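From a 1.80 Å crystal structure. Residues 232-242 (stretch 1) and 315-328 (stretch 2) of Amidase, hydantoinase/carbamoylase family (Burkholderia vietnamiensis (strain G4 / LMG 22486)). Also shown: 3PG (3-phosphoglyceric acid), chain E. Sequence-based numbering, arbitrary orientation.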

# COMPACT_ATOMS: atom_id res chain seq x y z
N GLN A 232 23.30 17.94 -6.30
CA GLN A 232 23.75 16.58 -6.51
C GLN A 232 22.87 15.89 -7.55
O GLN A 232 21.78 16.35 -7.88
N GLY A 233 23.38 14.78 -8.11
CA GLY A 233 22.63 14.04 -9.10
C GLY A 233 21.69 13.03 -8.48
O GLY A 233 21.82 12.68 -7.31
N GLN A 234 20.73 12.55 -9.28
CA GLN A 234 19.73 11.60 -8.82
C GLN A 234 19.46 10.55 -9.88
O GLN A 234 19.55 10.82 -11.08
N ARG A 235 19.10 9.36 -9.42
CA ARG A 235 18.53 8.30 -10.25
C ARG A 235 17.33 7.75 -9.50
O ARG A 235 17.47 7.37 -8.33
N TRP A 236 16.17 7.72 -10.15
CA TRP A 236 14.96 7.12 -9.59
C TRP A 236 14.55 5.90 -10.40
O TRP A 236 14.71 5.87 -11.62
N TYR A 237 13.97 4.92 -9.71
CA TYR A 237 13.61 3.65 -10.32
C TYR A 237 12.20 3.25 -9.93
O TYR A 237 11.70 3.65 -8.87
N GLU A 238 11.59 2.43 -10.78
CA GLU A 238 10.37 1.70 -10.48
C GLU A 238 10.64 0.22 -10.69
O GLU A 238 11.16 -0.18 -11.74
N ILE A 239 10.31 -0.60 -9.69
CA ILE A 239 10.55 -2.03 -9.75
C ILE A 239 9.26 -2.75 -9.42
O ILE A 239 8.61 -2.42 -8.42
N THR A 240 8.87 -3.70 -10.25
CA THR A 240 7.79 -4.62 -9.90
C THR A 240 8.37 -6.02 -9.85
O THR A 240 8.99 -6.48 -10.81
N PHE A 241 8.23 -6.68 -8.69
CA PHE A 241 8.49 -8.11 -8.56
C PHE A 241 7.18 -8.86 -8.76
O PHE A 241 6.16 -8.49 -8.18
N THR A 242 7.22 -9.93 -9.54
CA THR A 242 6.08 -10.82 -9.67
C THR A 242 6.47 -12.21 -9.19
O THR A 242 7.44 -12.80 -9.68
N VAL A 315 30.08 7.85 -8.66
CA VAL A 315 29.61 7.11 -7.50
C VAL A 315 28.13 6.79 -7.65
O VAL A 315 27.67 5.70 -7.28
N LEU A 316 27.35 7.73 -8.18
CA LEU A 316 25.94 7.45 -8.42
C LEU A 316 25.78 6.32 -9.43
O LEU A 316 24.87 5.50 -9.30
N ALA A 317 26.67 6.24 -10.43
CA ALA A 317 26.60 5.13 -11.37
C ALA A 317 26.97 3.80 -10.70
O ALA A 317 26.40 2.75 -11.04
N LYS A 318 27.92 3.84 -9.77
CA LYS A 318 28.27 2.64 -9.00
C LYS A 318 27.08 2.14 -8.18
O LYS A 318 26.84 0.93 -8.07
N MET A 319 26.33 3.07 -7.59
CA MET A 319 25.14 2.69 -6.85
C MET A 319 24.12 2.03 -7.78
O MET A 319 23.53 1.00 -7.44
N ASP A 320 23.90 2.63 -8.96
CA ASP A 320 23.03 2.05 -9.98
C ASP A 320 23.41 0.61 -10.28
O ASP A 320 22.55 -0.28 -10.28
N ALA A 321 24.69 0.36 -10.55
CA ALA A 321 25.11 -0.99 -10.92
C ALA A 321 24.90 -1.96 -9.77
O ALA A 321 24.51 -3.12 -9.97
N ALA A 322 25.13 -1.49 -8.53
CA ALA A 322 24.95 -2.34 -7.36
C ALA A 322 23.49 -2.69 -7.15
O ALA A 322 23.17 -3.82 -6.78
N LEU A 323 22.59 -1.73 -7.38
CA LEU A 323 21.17 -2.03 -7.29
C LEU A 323 20.77 -3.08 -8.32
O LEU A 323 20.08 -4.06 -7.98
N ARG A 324 21.16 -2.90 -9.58
CA ARG A 324 20.70 -3.82 -10.62
C ARG A 324 21.22 -5.23 -10.36
O ARG A 324 20.50 -6.21 -10.54
N ASP A 325 22.47 -5.33 -9.91
CA ASP A 325 23.05 -6.63 -9.59
C ASP A 325 22.35 -7.26 -8.39
O ASP A 325 22.00 -8.45 -8.42
N GLY A 326 22.14 -6.48 -7.33
CA GLY A 326 21.55 -7.05 -6.13
C GLY A 326 20.09 -7.42 -6.32
O GLY A 326 19.61 -8.41 -5.76
N VAL A 327 19.36 -6.63 -7.11
CA VAL A 327 17.96 -6.94 -7.40
C VAL A 327 17.88 -8.26 -8.16
O VAL A 327 17.02 -9.11 -7.86
N ALA A 328 18.75 -8.45 -9.15
CA ALA A 328 18.75 -9.71 -9.90
C ALA A 328 19.04 -10.89 -8.98
O ALA A 328 18.43 -11.95 -9.12

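Strand 233-242 and helix 315-328 run side by side in nearly the same direction, their axes 16° from parallel and 9.2 Å apart at closest approach. Along the strand, side chains alternate: Arg235, Tyr237 and Ile239 point toward the helix, whereas Gln234 points away. The helix answers with Leu316, Asp320, Leu323 and Val327, spaced so that all four point toward the strand.

Gln232, just before the strand, holds its side chain sideways and touches nothing on the helix. Gly233 lies where the two backbones come close, with Gly233 CA 7.4 Å from Leu316 CA. Leu316, with chi1 t and chi2 p, rests against the strand backbone here: its CD2 is 3.6 Å from Gly233 C and also 3.6 Å from Gln234 N. Glycine suits this position, because a CB would point toward the helix and lie only 3.3 Å from Leu316 CD2.

The CA-to-CB bond of Gln234 (chi1 m) points away from the helix, and its amide reaches the bound 3-phosphoglyceric acid, where Gln234 NE2 donates a weak hydrogen bond of 3.3 Å to 3PG O2. Its OE1 accepts a 2.8 Å hydrogen bond from Trp236 NE1, although the position of that oxygen is less certain.

Arg235 (chi1 m, chi2 and chi3 t) is long enough to carry its guanidinium along the helix surface. Its NE lies 3.8 Å from Leu316 CG, which sits at the guanidinium edge, and its NH2 is 3.8 Å from Ala317 CB. Asp320 CB covers one guanidinium face. Across the contact, Arg235 NH1 and Asp320 OD1 form a long salt bridge of 3.8 Å; NH1 is also hydrogen-bonded elsewhere in the structure.

Trp236 (chi1 m) is out of reach of the helix; its ring edge instead faces the ligand, with CZ2 3.9 Å from 3PG O1.

Tyr237, chi1 m, combines polar and apolar contacts. Its hydroxyl donates a short hydrogen bond, Tyr237 OH to Asp320 OD1 at 2.6 Å, so a buried residue keeps its polar end satisfied. Asp320, chi1 t, uses the same OD1 to accept a hydrogen bond from Arg324 NE at 2.9 Å, part of a salt bridge one helical turn along. One carboxylate oxygen thus ties the strand to the helix while pairing with an arginine of its own helix. Arg324 NH2 reaches the tyrosine ring edge, 4.0 Å from Tyr237 CE2. Over the ring face, Leu323 (chi1 t, chi2 p) places its CD2 3.6 Å from the centroid of the Tyr237 ring and almost on the ring normal, a CH-pi contact.

Beyond this point the contact is apolar. Ile239, m then t, extends its CD1 to within 4.0 Å of Val327 CG2. Phe241, chi1 m, starts sideways, but its ring carries CZ to 4.0 Å from Val327 CG1. The branched valine, chi1 t, therefore meets both residues, one with each methyl. Glu238, Thr240 and Thr242 remain out of reach of the helix.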

# COMPACT_ATOMS: atom_id res chain seq x y z
CB GLN A 232 23.76 15.80 -5.20
CG GLN A 232 22.40 15.37 -4.69
CD GLN A 232 22.51 14.46 -3.48
OE1 GLN A 232 23.53 13.78 -3.31
NE2 GLN A 232 21.50 14.47 -2.64
CB GLN A 234 18.41 12.28 -8.47
CG GLN A 234 18.52 13.46 -7.52
CD GLN A 234 17.18 13.79 -6.88
OE1 GLN A 234 16.52 12.91 -6.34
NE2 GLN A 234 16.77 15.05 -6.96
CB ARG A 235 19.55 7.18 -10.52
CG ARG A 235 20.71 7.56 -11.47
CD ARG A 235 21.74 6.41 -11.56
NE ARG A 235 22.91 6.76 -12.37
CZ ARG A 235 23.15 6.28 -13.58
NH1 ARG A 235 22.28 5.43 -14.14
NH2 ARG A 235 24.25 6.64 -14.24
CB TRP A 236 13.78 8.10 -9.58
CG TRP A 236 13.93 9.32 -8.71
CD1 TRP A 236 15.06 9.77 -8.09
CD2 TRP A 236 12.89 10.23 -8.37
NE1 TRP A 236 14.78 10.92 -7.38
CE2 TRP A 236 13.45 11.23 -7.54
CE3 TRP A 236 11.52 10.31 -8.70
CZ2 TRP A 236 12.69 12.29 -7.02
CZ3 TRP A 236 10.77 11.35 -8.18
CH2 TRP A 236 11.36 12.33 -7.35
CB TYR A 237 14.55 2.51 -9.89
CG TYR A 237 16.01 2.80 -10.09
CD1 TYR A 237 16.71 3.60 -9.19
CD2 TYR A 237 16.70 2.26 -11.16
CE1 TYR A 237 18.05 3.86 -9.36
CE2 TYR A 237 18.05 2.51 -11.34
CZ TYR A 237 18.71 3.32 -10.43
OH TYR A 237 20.05 3.58 -10.61
CB GLU A 238 9.20 2.16 -11.36
CG GLU A 238 8.71 3.58 -11.02
CD GLU A 238 7.54 4.05 -11.88
OE1 GLU A 238 6.99 5.14 -11.58
OE2 GLU A 238 7.16 3.34 -12.83
CB ILE A 239 11.67 -2.47 -8.78
CG1 ILE A 239 12.99 -1.81 -9.17
CG2 ILE A 239 11.82 -3.98 -8.82
CD1 ILE A 239 14.10 -2.02 -8.15
CB THR A 240 6.64 -4.55 -10.91
OG1 THR A 240 6.05 -3.24 -10.89
CG2 THR A 240 5.56 -5.58 -10.56
CB PHE A 241 9.02 -8.45 -7.17
CG PHE A 241 10.49 -8.22 -6.99
CD1 PHE A 241 11.39 -8.44 -8.01
CD2 PHE A 241 10.98 -7.83 -5.75
CE1 PHE A 241 12.75 -8.24 -7.82
CE2 PHE A 241 12.33 -7.63 -5.55
CZ PHE A 241 13.22 -7.84 -6.59
CB THR A 242 5.56 -10.87 -11.11
OG1 THR A 242 5.24 -9.54 -11.54
CG2 THR A 242 4.31 -11.74 -11.17
CB VAL A 315 29.88 7.90 -6.21
CG1 VAL A 315 29.37 7.12 -5.01
CG2 VAL A 315 31.37 8.17 -6.08
CB LEU A 316 25.24 8.72 -8.90
CG LEU A 316 23.74 8.69 -9.23
CD1 LEU A 316 22.95 8.26 -8.00
CD2 LEU A 316 23.29 10.07 -9.71
CB ALA A 317 27.49 5.41 -12.58
CB LYS A 318 29.46 2.95 -8.09
CG LYS A 318 29.94 1.84 -7.17
CD LYS A 318 31.09 2.37 -6.29
CE LYS A 318 31.72 1.29 -5.41
NZ LYS A 318 30.72 0.57 -4.56
CB MET A 319 24.54 3.92 -6.16
CG MET A 319 25.48 4.58 -5.14
SD MET A 319 24.93 6.21 -4.59
CE MET A 319 23.45 5.80 -3.65
CB ASP A 320 23.10 2.90 -11.25
CG ASP A 320 22.41 2.25 -12.44
OD1 ASP A 320 21.17 2.24 -12.49
OD2 ASP A 320 23.11 1.75 -13.34
CB ALA A 321 26.57 -0.99 -11.39
CB ALA A 322 25.52 -1.65 -6.12
CB LEU A 323 20.34 -0.76 -7.48
CG LEU A 323 18.83 -1.01 -7.53
CD1 LEU A 323 18.30 -1.33 -6.15
CD2 LEU A 323 18.09 0.19 -8.12
CB ARG A 324 21.13 -3.32 -12.00
CG ARG A 324 20.43 -2.02 -12.38
CD ARG A 324 21.03 -1.45 -13.65
NE ARG A 324 20.48 -0.13 -13.96
CZ ARG A 324 19.46 0.06 -14.79
NH1 ARG A 324 18.87 -0.99 -15.35
NH2 ARG A 324 19.03 1.28 -15.04
CB ASP A 325 24.54 -6.46 -9.31
CG ASP A 325 25.23 -7.76 -8.98
OD1 ASP A 325 25.24 -8.65 -9.86
OD2 ASP A 325 25.75 -7.90 -7.86
CB VAL A 327 17.31 -5.79 -8.18
CG1 VAL A 327 16.03 -6.25 -8.88
CG2 VAL A 327 17.02 -4.60 -7.26
CB ALA A 328 19.77 -9.66 -11.03
C1 3PG E . 13.54 15.87 -4.83
O1 3PG E . 13.05 14.91 -4.21
O2 3PG E . 14.71 16.27 -4.64
C2 3PG E . 12.68 16.56 -5.85
O3 3PG E . 13.50 17.28 -6.78
C3 3PG E . 11.78 17.53 -5.12
O1P 3PG E . 12.57 18.55 -4.52
P 3PG E . 11.91 19.50 -3.36
O2P 3PG E . 10.55 19.91 -3.88
O3P 3PG E . 11.82 18.59 -2.15
O4P 3PG E . 12.89 20.68 -3.25